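Local coordinates for uncharacterized protein (Vanderwaltozyma polyspora, PDB 5THE) that probably binds RNA, being the C-terminal lobe, with its Piwi domain, of a budding yeast Argonaute, at residues 311-321 with 358-369. Residues are numbered along the deposited sequence; the frame is centred on the assembly and turned at random.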
loop_
_atom_site.group_PDB
_atom_site.type_symbol
_atom_site.label_atom_id
_atom_site.label_comp_id
_atom_site.label_asym_id
_atom_site.label_seq_id
_atom_site.Cartn_x
_atom_site.Cartn_y
_atom_site.Cartn_z
ATOM N N GLU A 311 -12.733 1.532 16.594
ATOM C CA GLU A 311 -11.530 0.833 16.154
ATOM C C GLU A 311 -11.814 -0.520 15.515
ATOM O O GLU A 311 -11.065 -0.939 14.626
ATOM C CB GLU A 311 -10.572 0.632 17.328
ATOM C CG GLU A 311 -10.201 1.902 18.072
ATOM C CD GLU A 311 -9.004 1.703 18.983
ATOM O OE1 GLU A 311 -7.856 1.787 18.491
ATOM O OE2 GLU A 311 -9.212 1.444 20.188
ATOM N N ILE A 312 -12.867 -1.218 15.933
ATOM C CA ILE A 312 -13.159 -2.554 15.418
ATOM C C ILE A 312 -13.987 -2.424 14.147
ATOM O O ILE A 312 -14.997 -1.704 14.118
ATOM C CB ILE A 312 -13.886 -3.410 16.470
ATOM C CG1 ILE A 312 -13.031 -3.558 17.727
ATOM C CG2 ILE A 312 -14.221 -4.772 15.909
ATOM C CD1 ILE A 312 -11.647 -4.093 17.457
ATOM N N ILE A 313 -13.545 -3.098 13.084
ATOM C CA ILE A 313 -14.273 -3.099 11.819
ATOM C C ILE A 313 -15.372 -4.148 11.897
ATOM O O ILE A 313 -15.170 -5.303 11.495
ATOM C CB ILE A 313 -13.360 -3.386 10.610
ATOM C CG1 ILE A 313 -12.039 -2.622 10.704
ATOM C CG2 ILE A 313 -14.083 -3.035 9.346
ATOM C CD1 ILE A 313 -10.961 -3.104 9.684
ATOM N N THR A 314 -16.544 -3.735 12.385
ATOM C CA THR A 314 -17.615 -4.676 12.706
ATOM C C THR A 314 -18.022 -5.514 11.505
ATOM O O THR A 314 -18.275 -6.716 11.633
ATOM C CB THR A 314 -18.834 -3.925 13.236
ATOM O OG1 THR A 314 -18.438 -3.099 14.330
ATOM C CG2 THR A 314 -19.892 -4.913 13.710
ATOM N N ASN A 315 -18.126 -4.896 10.341
ATOM C CA ASN A 315 -18.609 -5.583 9.157
ATOM C C ASN A 315 -17.505 -5.702 8.112
ATOM O O ASN A 315 -17.745 -5.550 6.913
ATOM C CB ASN A 315 -19.843 -4.877 8.597
ATOM C CG ASN A 315 -20.753 -5.817 7.809
ATOM O OD1 ASN A 315 -20.581 -7.045 7.832
ATOM N ND2 ASN A 315 -21.729 -5.241 7.105
ATOM N N VAL A 316 -16.277 -5.995 8.565
ATOM C CA VAL A 316 -15.160 -6.160 7.635
ATOM C C VAL A 316 -15.490 -7.243 6.613
ATOM O O VAL A 316 -15.160 -7.124 5.427
ATOM C CB VAL A 316 -13.850 -6.451 8.405
ATOM C CG1 VAL A 316 -13.877 -7.831 9.115
ATOM C CG2 VAL A 316 -12.643 -6.359 7.472
ATOM N N GLY A 317 -16.210 -8.281 7.048
ATOM C CA GLY A 317 -16.537 -9.372 6.160
ATOM C C GLY A 317 -17.354 -8.941 4.961
ATOM O O GLY A 317 -17.273 -9.562 3.899
ATOM N N SER A 318 -18.145 -7.875 5.102
ATOM C CA SER A 318 -18.914 -7.403 3.958
ATOM C C SER A 318 -18.000 -6.992 2.807
ATOM O O SER A 318 -18.343 -7.198 1.635
ATOM C CB SER A 318 -19.821 -6.249 4.378
ATOM O OG SER A 318 -19.072 -5.069 4.591
ATOM N N LEU A 319 -16.820 -6.444 3.120
ATOM C CA LEU A 319 -15.811 -6.073 2.128
ATOM C C LEU A 319 -15.115 -7.276 1.500
ATOM O O LEU A 319 -14.308 -7.093 0.578
ATOM C CB LEU A 319 -14.769 -5.154 2.770
ATOM C CG LEU A 319 -15.322 -3.920 3.481
ATOM C CD1 LEU A 319 -14.205 -3.043 4.006
ATOM C CD2 LEU A 319 -16.206 -3.141 2.534
ATOM N N MET A 320 -15.399 -8.494 1.961
ATOM C CA MET A 320 -14.729 -9.657 1.402
ATOM C C MET A 320 -15.247 -10.020 0.020
ATOM O O MET A 320 -14.511 -10.645 -0.744
ATOM C CB MET A 320 -14.872 -10.853 2.344
ATOM C CG MET A 320 -13.975 -10.778 3.565
ATOM S SD MET A 320 -12.212 -10.939 3.153
ATOM C CE MET A 320 -12.138 -12.511 2.273
ATOM N N LEU A 321 -16.479 -9.630 -0.322
ATOM C CA LEU A 321 -17.104 -10.121 -1.548
ATOM C C LEU A 321 -16.259 -9.789 -2.774
ATOM O O LEU A 321 -15.984 -10.661 -3.612
ATOM C CB LEU A 321 -18.516 -9.549 -1.694
ATOM C CG LEU A 321 -19.273 -9.853 -2.998
ATOM C CD1 LEU A 321 -19.339 -11.356 -3.292
ATOM C CD2 LEU A 321 -20.671 -9.259 -2.979
ATOM N N GLU A 358 -13.800 -9.400 14.001
ATOM C CA GLU A 358 -13.356 -9.238 12.622
ATOM C C GLU A 358 -13.008 -10.575 11.977
ATOM O O GLU A 358 -13.458 -10.860 10.866
ATOM C CB GLU A 358 -12.164 -8.276 12.557
ATOM C CG GLU A 358 -12.494 -6.857 12.982
ATOM C CD GLU A 358 -11.288 -5.914 12.930
ATOM O OE1 GLU A 358 -11.344 -4.847 13.583
ATOM O OE2 GLU A 358 -10.288 -6.233 12.237
ATOM N N VAL A 359 -12.223 -11.425 12.650
ATOM C CA VAL A 359 -11.919 -12.727 12.051
ATOM C C VAL A 359 -13.203 -13.539 11.874
ATOM O O VAL A 359 -13.442 -14.128 10.811
ATOM C CB VAL A 359 -10.868 -13.493 12.880
ATOM C CG1 VAL A 359 -10.662 -14.900 12.309
ATOM C CG2 VAL A 359 -9.549 -12.742 12.909
ATOM N N LYS A 360 -14.068 -13.548 12.897
ATOM C CA LYS A 360 -15.373 -14.198 12.772
ATOM C C LYS A 360 -16.184 -13.608 11.625
ATOM O O LYS A 360 -16.851 -14.338 10.885
ATOM C CB LYS A 360 -16.161 -14.069 14.080
ATOM C CG LYS A 360 -17.584 -14.650 14.007
ATOM C CD LYS A 360 -18.367 -14.409 15.304
ATOM C CE LYS A 360 -19.861 -14.621 15.077
ATOM N NZ LYS A 360 -20.626 -14.827 16.329
ATOM N N SER A 361 -16.146 -12.287 11.462
ATOM C CA SER A 361 -16.868 -11.681 10.352
ATOM C C SER A 361 -16.330 -12.168 9.013
ATOM O O SER A 361 -17.100 -12.419 8.079
ATOM C CB SER A 361 -16.789 -10.162 10.442
ATOM O OG SER A 361 -17.344 -9.581 9.277
ATOM N N ILE A 362 -15.009 -12.316 8.900
ATOM C CA ILE A 362 -14.426 -12.817 7.659
ATOM C C ILE A 362 -14.904 -14.237 7.383
ATOM O O ILE A 362 -15.339 -14.556 6.271
ATOM C CB ILE A 362 -12.888 -12.737 7.715
ATOM C CG1 ILE A 362 -12.444 -11.272 7.679
ATOM C CG2 ILE A 362 -12.265 -13.516 6.566
ATOM C CD1 ILE A 362 -10.957 -11.074 7.911
ATOM N N LYS A 363 -14.827 -15.116 8.389
ATOM C CA LYS A 363 -15.162 -16.516 8.137
ATOM C C LYS A 363 -16.646 -16.677 7.832
ATOM O O LYS A 363 -17.029 -17.449 6.945
ATOM C CB LYS A 363 -14.755 -17.379 9.325
ATOM C CG LYS A 363 -13.246 -17.517 9.516
ATOM C CD LYS A 363 -12.942 -18.510 10.612
ATOM C CE LYS A 363 -13.269 -19.932 10.184
ATOM N NZ LYS A 363 -12.340 -20.447 9.141
ATOM N N GLU A 364 -17.495 -15.919 8.526
ATOM C CA GLU A 364 -18.930 -16.053 8.311
ATOM C C GLU A 364 -19.352 -15.422 6.995
ATOM O O GLU A 364 -20.221 -15.962 6.295
ATOM C CB GLU A 364 -19.684 -15.453 9.500
ATOM C CG GLU A 364 -19.412 -16.286 10.755
ATOM C CD GLU A 364 -20.238 -15.909 11.957
ATOM O OE1 GLU A 364 -20.750 -14.766 12.008
ATOM O OE2 GLU A 364 -20.354 -16.775 12.858
ATOM N N SER A 365 -18.728 -14.303 6.618
ATOM C CA SER A 365 -19.058 -13.686 5.333
ATOM C C SER A 365 -18.635 -14.572 4.166
ATOM O O SER A 365 -19.399 -14.749 3.212
ATOM C CB SER A 365 -18.418 -12.305 5.217
ATOM O OG SER A 365 -18.918 -11.442 6.228
ATOM N N VAL A 366 -17.425 -15.142 4.212
ATOM C CA VAL A 366 -17.029 -15.980 3.083
ATOM C C VAL A 366 -17.813 -17.283 3.094
ATOM O O VAL A 366 -18.001 -17.907 2.042
ATOM C CB VAL A 366 -15.509 -16.247 3.052
ATOM C CG1 VAL A 366 -14.717 -14.933 3.099
ATOM C CG2 VAL A 366 -15.092 -17.189 4.167
ATOM N N ARG A 367 -18.288 -17.724 4.267
ATOM C CA ARG A 367 -19.178 -18.876 4.283
ATOM C C ARG A 367 -20.411 -18.617 3.422
ATOM O O ARG A 367 -20.915 -19.535 2.755
ATOM C CB ARG A 367 -19.581 -19.220 5.717
ATOM C CG ARG A 367 -20.568 -20.389 5.798
ATOM C CD ARG A 367 -20.922 -20.735 7.241
ATOM N NE ARG A 367 -22.013 -21.702 7.326
ATOM C CZ ARG A 367 -23.287 -21.378 7.529
ATOM N NH1 ARG A 367 -23.637 -20.107 7.667
ATOM N NH2 ARG A 367 -24.214 -22.326 7.595
ATOM N N LYS A 368 -20.877 -17.371 3.402
ATOM C CA LYS A 368 -22.028 -16.974 2.605
ATOM C C LYS A 368 -21.637 -16.651 1.164
ATOM O O LYS A 368 -22.291 -17.110 0.228
ATOM C CB LYS A 368 -22.711 -15.768 3.250
ATOM C CG LYS A 368 -23.907 -15.252 2.442
ATOM C CD LYS A 368 -24.306 -13.837 2.837
ATOM C CE LYS A 368 -25.417 -13.293 1.941
ATOM N NZ LYS A 368 -26.719 -14.017 2.095
ATOM N N PHE A 369 -20.574 -15.860 0.969
ATOM C CA PHE A 369 -20.222 -15.382 -0.371
ATOM C C PHE A 369 -19.692 -16.505 -1.267
ATOM O O PHE A 369 -20.009 -16.556 -2.459
ATOM C CB PHE A 369 -19.166 -14.271 -0.273
ATOM C CG PHE A 369 -19.651 -13.014 0.385
ATOM C CD1 PHE A 369 -20.954 -12.569 0.195
ATOM C CD2 PHE A 369 -18.796 -12.263 1.189
ATOM C CE1 PHE A 369 -21.405 -11.396 0.797
ATOM C CE2 PHE A 369 -19.240 -11.094 1.800
ATOM C CZ PHE A 369 -20.553 -10.662 1.601
HETATM O O HOH W 1 -20.142 -9.929 9.154
#
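Gly317 brings the 3-10 segment 316-319 close against residues 358-369 of helix 351-373 in the RNase H-like Piwi domain, its CA 4.3 Å from that of Ile362. Ser365 OG sits 3.2 Å from Gly317 CA, so close that the backbone itself packs on the hydroxyl, with no side chain between. Gly317 N donates to Ser361 OG, a clearly bent bond; OG stands anti to its own backbone N (chi1 173°), which sets it beside Gly317 N. On the inner side, Val316 CG1 meets Ile362 CG1 and the bent Met320 chain lays CE on Val366 CG1 (3.6 Å), while Tyr341, Leu267 and Leu269 of neighbouring strands close this layer. The outer side is looser: a water bridges exposed Asn315 OD1 and Ser361 OG.

At the loop end, the extended Glu358 side chain places its carboxylate so that OE1 takes Ile313 N (2.9 Å, 166°), approached from above its plane, and is also held by Arg343 and Tyr341. With an alanine in place of Glu358, Ile313 N and the Arg343 charge would probably be left without their buried partner. At the far end, Leu321 CB lies over the Phe369 ring, 3.9 Å from its centroid and 10° off the normal, while Gly317 O meets the ring edge in plane, 3.3 Å from CE2.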